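Local coordinates for ErfK/YbiS/YcfS/YnhG family protein (Xylanimonas cellulosilytica, PDB 4LPQ) that probably cross-links peptidoglycan as an L,D-transpeptidase in cell wall biosynthesis, this chain pairing a putative peptidoglycan-binding domain with the catalytic domain, at residues A[165-170]-A[179-184]; A[111-116]-A[128-133]; A[75-80]-A[102-107]. All blocks are in the same frame, centred on the assembly; numbering follows the deposited sequence.

Contact 1. Residues A[165-170]-A[179-184]; sequences AVHGSS and HGCVRV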
loop_
_atom_site.group_PDB
_atom_site.type_symbol
_atom_site.label_atom_id
_atom_site.label_comp_id
_atom_site.label_asym_id
_atom_site.label_seq_id
_atom_site.Cartn_x
_atom_site.Cartn_y
_atom_site.Cartn_z
ATOM N N ALA A 165 6.014 12.283 -3.167
ATOM C CA ALA A 165 6.326 11.644 -1.940
ATOM C C ALA A 165 5.495 10.412 -1.740
ATOM O O ALA A 165 4.418 10.239 -2.304
ATOM C CB ALA A 165 6.032 12.595 -0.762
ATOM N N VAL A 166 5.995 9.524 -0.882
ATOM C CA VAL A 166 5.212 8.451 -0.215
ATOM C C VAL A 166 4.753 9.028 1.122
ATOM O O VAL A 166 5.549 9.622 1.867
ATOM C CB VAL A 166 6.071 7.195 0.022
ATOM C CG1 VAL A 166 5.230 6.095 0.659
ATOM C CG2 VAL A 166 6.637 6.691 -1.302
ATOM N N HIS A 167 3.467 8.896 1.416
ATOM C CA HIS A 167 2.915 9.463 2.657
ATOM C C HIS A 167 1.738 8.747 3.155
ATOM O O HIS A 167 1.062 8.049 2.372
ATOM C CB HIS A 167 2.591 10.965 2.458
ATOM C CG HIS A 167 1.462 11.190 1.495
ATOM N ND1 HIS A 167 0.138 11.244 1.893
ATOM C CD2 HIS A 167 1.470 11.371 0.163
ATOM C CE1 HIS A 167 -0.607 11.452 0.807
ATOM N NE2 HIS A 167 0.166 11.501 -0.252
ATOM N N GLY A 168 1.423 8.895 4.408
ATOM C CA GLY A 168 0.155 8.423 4.930
ATOM C C GLY A 168 -1.022 9.318 4.584
ATOM O O GLY A 168 -0.896 10.543 4.424
ATOM N N SER A 169 -2.144 8.662 4.401
ATOM C CA SER A 169 -3.377 9.322 3.974
ATOM C C SER A 169 -4.568 8.721 4.646
ATOM O O SER A 169 -4.502 7.566 5.080
ATOM C CB SER A 169 -3.523 9.244 2.467
ATOM O OG SER A 169 -4.548 10.081 1.938
ATOM N N SER A 170 -5.699 9.418 4.683
ATOM C CA SER A 170 -6.897 8.826 5.239
ATOM C C SER A 170 -7.600 7.810 4.380
ATOM O O SER A 170 -8.396 7.036 4.892
ATOM C CB SER A 170 -7.933 9.936 5.544
ATOM O OG SER A 170 -8.267 10.618 4.315
ATOM N N HIS A 179 -3.114 12.965 -6.799
ATOM C CA HIS A 179 -2.556 13.894 -7.822
ATOM C C HIS A 179 -1.155 13.546 -8.244
ATOM O O HIS A 179 -0.524 14.275 -8.996
ATOM C CB HIS A 179 -2.557 15.328 -7.340
ATOM C CG HIS A 179 -3.880 15.940 -7.345
ATOM N ND1 HIS A 179 -4.070 17.219 -6.906
ATOM C CD2 HIS A 179 -5.052 15.558 -7.876
ATOM C CE1 HIS A 179 -5.328 17.587 -7.097
ATOM N NE2 HIS A 179 -5.932 16.620 -7.747
ATOM N N GLY A 180 -0.659 12.386 -7.772
ATOM C CA GLY A 180 0.625 11.947 -8.148
ATOM C C GLY A 180 1.441 11.350 -7.022
ATOM O O GLY A 180 2.362 10.519 -7.281
ATOM N N CYS A 181 1.258 11.798 -5.754
ATOM C CA CYS A 181 2.001 11.154 -4.692
ATOM C C CYS A 181 1.470 9.723 -4.469
ATOM O O CYS A 181 0.405 9.338 -4.974
ATOM C CB CYS A 181 1.844 11.940 -3.460
ATOM S SG CYS A 181 2.775 13.518 -3.522
ATOM N N VAL A 182 2.254 8.954 -3.712
ATOM C CA VAL A 182 1.872 7.589 -3.396
ATOM C C VAL A 182 1.393 7.500 -1.994
ATOM O O VAL A 182 2.181 7.685 -1.051
ATOM C CB VAL A 182 3.055 6.638 -3.652
ATOM C CG1 VAL A 182 2.682 5.223 -3.316
ATOM C CG2 VAL A 182 3.534 6.774 -5.128
ATOM N N ARG A 183 0.129 7.206 -1.777
ATOM C CA ARG A 183 -0.506 7.126 -0.492
ATOM C C ARG A 183 -0.437 5.682 0.071
ATOM O O ARG A 183 -0.647 4.737 -0.690
ATOM C CB ARG A 183 -2.047 7.418 -0.629
ATOM C CG ARG A 183 -2.335 8.741 -1.163
ATOM C CD ARG A 183 -3.854 8.746 -1.299
ATOM N NE ARG A 183 -4.183 9.999 -1.762
ATOM C CZ ARG A 183 -5.387 10.371 -2.020
ATOM N NH1 ARG A 183 -6.424 9.556 -1.747
ATOM N NH2 ARG A 183 -5.499 11.547 -2.537
ATOM N N VAL A 184 -0.257 5.604 1.357
ATOM C CA VAL A 184 -0.373 4.372 2.157
ATOM C C VAL A 184 -1.090 4.723 3.458
ATOM O O VAL A 184 -1.285 5.899 3.749
ATOM C CB VAL A 184 0.987 3.698 2.432
ATOM C CG1 VAL A 184 1.689 3.352 1.104
ATOM C CG2 VAL A 184 1.848 4.574 3.317
#
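The predicted active site of the YkuD-type catalytic domain lies here. Strand 165-168 runs parallel to strand 182-184, and Cys181, just before the second strand, comes up to His167. Val166 pairs with Val182, His167 with Arg183 and Gly168 with Val184. The backbone bonds run back and forth: Val182 N reaches Ala165 O, His167 N meets Val182 O, Val184 N meets His167 O at 3.0 Å, and Ser169 N closes on Val184 O. On one face of the sheet Val166, Val182 and Val184 turn into the core, where Met189 of helix 186-196 packs on Val166 and Val184. His167 and Arg183 share the other face. Their side chains lie side by side and point the same way, with ring and guanidinium planes 60° apart. Arg183 CG is 3.8 Å from His167 CE1. Cys181 CB sits at the ring edge, in its plane, 3.6 Å from His167 NE2. The sulfur stands farther off, because Cys181 SG lies anti to its own carbonyl carbon (chi1 -72°). There it accepts a hydrogen bond of 3.5 Å from Ala165 N. His167 ND1 donates to Gly168 O at 2.8 Å, from above that carbonyl plane, which fixes the ring's rotation. Ser169 OG lies over one face of the Arg183 guanidinium, and Arg183 NH1 bonds to Ser171 O. Cys181 would be the nucleophile and His167 the proton donor/acceptor. With ND1 engaged by a carbonyl, NE2 is the ring nitrogen on the cysteine side, consistent with a role in proton exchange with the thiol.

Contact 2. Residues A[111-116]-A[128-133]; sequences ASSGNG and ATTPRG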
loop_
_atom_site.group_PDB
_atom_site.type_symbol
_atom_site.label_atom_id
_atom_site.label_comp_id
_atom_site.label_asym_id
_atom_site.label_seq_id
_atom_site.Cartn_x
_atom_site.Cartn_y
_atom_site.Cartn_z
ATOM N N ALA A 111 -1.389 0.649 -1.616
ATOM C CA ALA A 111 -1.008 1.986 -2.057
ATOM C C ALA A 111 -2.022 2.546 -3.050
ATOM O O ALA A 111 -2.787 1.801 -3.674
ATOM C CB ALA A 111 0.430 1.980 -2.649
ATOM N N SER A 112 -2.001 3.884 -3.255
ATOM C CA SER A 112 -2.743 4.491 -4.292
ATOM C C SER A 112 -1.979 5.654 -4.796
ATOM O O SER A 112 -1.553 6.533 -4.060
ATOM C CB SER A 112 -4.133 4.914 -3.766
ATOM O OG SER A 112 -4.940 5.484 -4.783
ATOM N N SER A 113 -1.780 5.690 -6.136
ATOM C CA SER A 113 -0.994 6.688 -6.831
ATOM C C SER A 113 -1.810 7.578 -7.753
ATOM O O SER A 113 -3.015 7.634 -7.599
ATOM C CB SER A 113 0.200 6.032 -7.512
ATOM O OG SER A 113 -0.251 5.203 -8.585
ATOM N N GLY A 114 -1.172 8.300 -8.667
ATOM C CA GLY A 114 -1.877 9.311 -9.422
ATOM C C GLY A 114 -2.952 8.796 -10.354
ATOM O O GLY A 114 -2.745 7.792 -11.009
ATOM N N ASN A 115 -4.047 9.503 -10.397
ATOM C CA ASN A 115 -5.162 9.102 -11.240
ATOM C C ASN A 115 -5.069 9.397 -12.743
ATOM O O ASN A 115 -5.939 8.965 -13.448
ATOM C CB ASN A 115 -6.474 9.584 -10.659
ATOM C CG ASN A 115 -6.685 11.044 -10.803
ATOM O OD1 ASN A 115 -5.992 11.758 -11.503
ATOM N ND2 ASN A 115 -7.758 11.459 -10.225
ATOM N N GLY A 116 -4.004 10.094 -13.135
ATOM C CA GLY A 116 -3.749 10.346 -14.539
ATOM C C GLY A 116 -4.584 11.427 -15.145
ATOM O O GLY A 116 -4.447 11.638 -16.357
ATOM N N ALA A 128 -2.034 14.357 -13.245
ATOM C CA ALA A 128 -1.774 13.583 -12.061
ATOM C C ALA A 128 -1.108 12.225 -12.351
ATOM O O ALA A 128 -1.565 11.157 -11.994
ATOM C CB ALA A 128 -3.042 13.370 -11.310
ATOM N N THR A 129 0.024 12.293 -12.941
ATOM C CA THR A 129 0.869 11.168 -13.264
ATOM C C THR A 129 1.872 10.945 -12.125
ATOM O O THR A 129 2.486 11.900 -11.687
ATOM C CB THR A 129 1.645 11.462 -14.608
ATOM O OG1 THR A 129 0.717 11.772 -15.657
ATOM C CG2 THR A 129 2.571 10.284 -15.014
ATOM N N THR A 130 2.109 9.713 -11.755
ATOM C CA THR A 130 3.210 9.354 -10.875
ATOM C C THR A 130 4.348 8.918 -11.709
ATOM O O THR A 130 4.157 8.054 -12.597
ATOM C CB THR A 130 2.753 8.209 -9.947
ATOM O OG1 THR A 130 1.643 8.683 -9.130
ATOM C CG2 THR A 130 3.862 7.730 -9.051
ATOM N N PRO A 131 5.526 9.464 -11.477
ATOM C CA PRO A 131 6.582 9.108 -12.381
ATOM C C PRO A 131 7.130 7.707 -12.158
ATOM O O PRO A 131 7.214 7.245 -11.048
ATOM C CB PRO A 131 7.704 10.119 -12.066
ATOM C CG PRO A 131 7.408 10.580 -10.705
ATOM C CD PRO A 131 5.923 10.486 -10.523
ATOM N N ARG A 132 7.465 7.054 -13.232
ATOM C CA ARG A 132 8.163 5.810 -13.256
ATOM C C ARG A 132 9.650 6.089 -13.304
ATOM O O ARG A 132 10.117 7.054 -13.942
ATOM C CB ARG A 132 7.787 4.942 -14.456
ATOM C CG ARG A 132 6.409 4.382 -14.312
ATOM C CD ARG A 132 5.842 3.670 -15.551
ATOM N NE ARG A 132 4.337 3.774 -15.433
ATOM C CZ ARG A 132 3.311 2.914 -15.124
ATOM N NH1 ARG A 132 3.222 1.473 -14.835
ATOM N NH2 ARG A 132 2.192 3.576 -15.035
ATOM N N GLY A 133 10.427 5.281 -12.602
ATOM C CA GLY A 133 11.860 5.453 -12.562
ATOM C C GLY A 133 12.499 5.091 -11.279
ATOM O O GLY A 133 11.928 4.414 -10.459
#
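Thr130 and Ser113 face each other where two loops of the YkuD-type catalytic domain meet, one after strand 104-110 and the other before strand 133-140. Both CB atoms are directed toward the opposite loop. Thr130 OG1 does the touching, 3.4 Å from Ser113 CB. It lies anti to the Thr130 carbonyl carbon (chi1 -62°), and there it accepts a hydrogen bond of 2.9 Å from Gly114 N. The same hydroxyl is hydrogen-bonded to Gly180 O, beside the predicted nucleophile Cys181. Thr130 therefore joins both loops to the active-site segment. Ser113 OG turns to another partner, Gln95 NE2. Gly114 leaves room for the close approach: a CB on it would clash with Ala128 O. Its CA instead makes a CA-H...O contact with that oxygen at 3.2 Å. Farther along, Asn115 starts out pointing away, but its amide end swings back. Its OD1 accepts from Glu117 N. Ala128 in turn directs its methyl toward the 111-116 loop. Gly116 N donates to Ala128 O at 2.9 Å, from 52° out of the carbonyl plane, and Asn115 OD1 stands 3.4 Å from Ala128 CB.

Contact 3. Residues A[75-80]-A[102-107]; sequences GYRPTP and DGRVVR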
loop_
_atom_site.group_PDB
_atom_site.type_symbol
_atom_site.label_atom_id
_atom_site.label_comp_id
_atom_site.label_asym_id
_atom_site.label_seq_id
_atom_site.Cartn_x
_atom_site.Cartn_y
_atom_site.Cartn_z
ATOM N N GLY A 75 0.011 -19.034 -0.962
ATOM C CA GLY A 75 1.018 -18.216 -0.335
ATOM C C GLY A 75 1.536 -17.134 -1.255
ATOM O O GLY A 75 2.684 -16.740 -1.203
ATOM N N TYR A 76 0.701 -16.557 -2.117
ATOM C CA TYR A 76 1.131 -15.622 -3.126
ATOM C C TYR A 76 1.835 -14.417 -2.488
ATOM O O TYR A 76 1.306 -13.746 -1.628
ATOM C CB TYR A 76 0.017 -15.071 -3.998
ATOM C CG TYR A 76 0.557 -14.171 -5.106
ATOM C CD1 TYR A 76 1.119 -14.709 -6.251
ATOM C CD2 TYR A 76 0.741 -12.840 -4.886
ATOM C CE1 TYR A 76 1.787 -13.903 -7.171
ATOM C CE2 TYR A 76 1.383 -12.019 -5.770
ATOM C CZ TYR A 76 1.933 -12.547 -6.869
ATOM O OH TYR A 76 2.560 -11.735 -7.789
ATOM N N ARG A 77 3.060 -14.161 -3.012
ATOM C CA ARG A 77 3.849 -12.962 -2.678
ATOM C C ARG A 77 4.424 -12.439 -3.981
ATOM O O ARG A 77 4.925 -13.223 -4.811
ATOM C CB ARG A 77 4.944 -13.240 -1.713
ATOM C CG ARG A 77 4.436 -13.538 -0.308
ATOM C CD ARG A 77 5.448 -14.212 0.557
ATOM N NE ARG A 77 6.788 -13.674 0.492
ATOM C CZ ARG A 77 7.316 -12.668 1.201
ATOM N NH1 ARG A 77 6.644 -11.940 2.018
ATOM N NH2 ARG A 77 8.563 -12.426 1.038
ATOM N N PRO A 78 4.441 -11.107 -4.165
ATOM C CA PRO A 78 5.034 -10.584 -5.401
ATOM C C PRO A 78 6.596 -10.755 -5.400
ATOM O O PRO A 78 7.188 -10.828 -4.320
ATOM C CB PRO A 78 4.628 -9.139 -5.375
ATOM C CG PRO A 78 4.328 -8.841 -4.008
ATOM C CD PRO A 78 3.922 -10.053 -3.295
ATOM N N THR A 79 7.145 -10.845 -6.608
ATOM C CA THR A 79 8.600 -10.934 -6.771
ATOM C C THR A 79 9.165 -9.524 -6.986
ATOM O O THR A 79 8.697 -8.856 -7.940
ATOM C CB THR A 79 8.936 -11.831 -7.956
ATOM O OG1 THR A 79 8.428 -13.138 -7.732
ATOM C CG2 THR A 79 10.368 -11.899 -8.178
ATOM N N PRO A 80 10.106 -9.085 -6.173
ATOM C CA PRO A 80 10.612 -7.707 -6.367
ATOM C C PRO A 80 11.553 -7.670 -7.603
ATOM O O PRO A 80 12.070 -8.750 -8.050
ATOM C CB PRO A 80 11.394 -7.445 -5.142
ATOM C CG PRO A 80 11.790 -8.787 -4.662
ATOM C CD PRO A 80 10.767 -9.773 -5.086
ATOM N N ASP A 102 17.446 -6.932 0.231
ATOM C CA ASP A 102 18.269 -7.985 -0.343
ATOM C C ASP A 102 17.450 -8.924 -1.240
ATOM O O ASP A 102 17.571 -10.155 -1.174
ATOM C CB ASP A 102 19.072 -8.701 0.735
ATOM C CG ASP A 102 20.120 -7.794 1.389
ATOM O OD1 ASP A 102 20.572 -6.827 0.733
ATOM O OD2 ASP A 102 20.502 -8.141 2.542
ATOM N N GLY A 103 16.579 -8.316 -2.048
ATOM C CA GLY A 103 15.738 -9.043 -3.016
ATOM C C GLY A 103 14.613 -9.853 -2.394
ATOM O O GLY A 103 13.946 -10.671 -3.109
ATOM N N ARG A 104 14.352 -9.684 -1.111
ATOM C CA ARG A 104 13.254 -10.364 -0.396
ATOM C C ARG A 104 12.234 -9.278 -0.013
ATOM O O ARG A 104 12.553 -8.254 0.578
ATOM C CB ARG A 104 13.793 -11.007 0.924
ATOM C CG ARG A 104 12.709 -11.632 1.854
ATOM C CD ARG A 104 13.260 -12.213 3.199
ATOM N NE ARG A 104 14.020 -11.351 4.178
ATOM C CZ ARG A 104 13.533 -10.666 5.227
ATOM N NH1 ARG A 104 12.221 -10.649 5.490
ATOM N NH2 ARG A 104 14.359 -9.945 6.002
ATOM N N VAL A 105 10.962 -9.544 -0.289
ATOM C CA VAL A 105 9.893 -8.648 0.161
ATOM C C VAL A 105 9.747 -8.820 1.648
ATOM O O VAL A 105 9.436 -9.950 2.154
ATOM C CB VAL A 105 8.577 -8.975 -0.573
ATOM C CG1 VAL A 105 7.456 -8.166 -0.053
ATOM C CG2 VAL A 105 8.791 -8.756 -2.048
ATOM N N VAL A 106 9.820 -7.725 2.368
ATOM C CA VAL A 106 9.609 -7.689 3.804
ATOM C C VAL A 106 8.133 -7.410 4.140
ATOM O O VAL A 106 7.537 -8.077 4.993
ATOM C CB VAL A 106 10.565 -6.675 4.501
ATOM C CG1 VAL A 106 10.312 -6.580 6.004
ATOM C CG2 VAL A 106 11.993 -7.042 4.200
ATOM N N ARG A 107 7.563 -6.437 3.414
ATOM C CA ARG A 107 6.136 -6.145 3.548
ATOM C C ARG A 107 5.572 -5.712 2.236
ATOM O O ARG A 107 6.224 -5.086 1.390
ATOM C CB ARG A 107 5.758 -5.004 4.567
ATOM C CG ARG A 107 5.940 -5.227 6.026
ATOM C CD ARG A 107 5.101 -6.331 6.654
ATOM N NE ARG A 107 5.354 -6.326 8.089
ATOM C CZ ARG A 107 6.416 -6.926 8.646
ATOM N NH1 ARG A 107 7.318 -7.564 7.922
ATOM N NH2 ARG A 107 6.657 -6.828 9.933
HETATM O O HOH W 1 7.620 -10.926 4.678
HETATM O O HOH W 2 10.570 -12.270 -1.494
#
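Gly103 and Pro80 meet where the linker after helix 66-74 runs past the start of strand 104-110. The linker leads from the putative peptidoglycan-binding part to the catalytic domain. Gly103 turns with positive phi just before the strand, and its carbonyl oxygen lies 3.3 Å from Pro80 CG. Arg104 directs its CB away from 75-80; its CG lies near the edge of the Arg77 guanidinium. Val105 contributes the largest share of the contact. Its CG1 is anti to the backbone N (chi1 175°), which leaves CG2 anti to the carbonyl carbon. Val105 CG2 lies 3.5 Å from Pro78 O and 3.8 Å from Pro80 CD. Pro78 and Pro80 also rest on Leu98 and Val100 of the neighbouring strand. Arg77 slides past Val105 in the opposite direction, its chain bent at chi3 (44°). Arg77 NH2 donates to Val105 O at 2.9 Å, in the carbonyl plane and on a lone pair, with the oxygen close to the guanidinium plane. NH1 makes a weak second bond to the same oxygen, and its stronger partner is Leu30 O. One water is held by Val105 N and weakly by Arg77 NH2. A second water donates to Val105 O and Val106 O and accepts weakly from Arg77 NH1. Val106 and Arg107 both face Ala99, a classic beta bulge, and Arg107 NH1 bonds to Val106 O at 3.0 Å. An alanine in place of Arg77 would probably leave Val105 O and Leu30 O without their guanidinium donor and weaken the tie between the two domains. One cationic group thus bridges backbone carbonyls of both parts, which is likely to restrain how they sit against each other.

Overall arrangement
From the N terminus, the helical part comes first and ends with helix 66-74. Contact 3 joins the linker that follows to strand 104-110, closing a loop that holds strands 86-91 and 96-101. The same strand runs on into segment 111-116, where contact 2 opens. Contact 2 closes round the two-stranded hairpin 118-121 and 124-127. Contact 1 comes last and closes a short loop of eight residues. The three follow in series, and none nests or crosses. Contacts 1 and 2 touch, among other places through the backbones of Arg183 and Ser112. Contact 3 lies about 21 Å from contact 1, centre to centre, though both reach the same sheet.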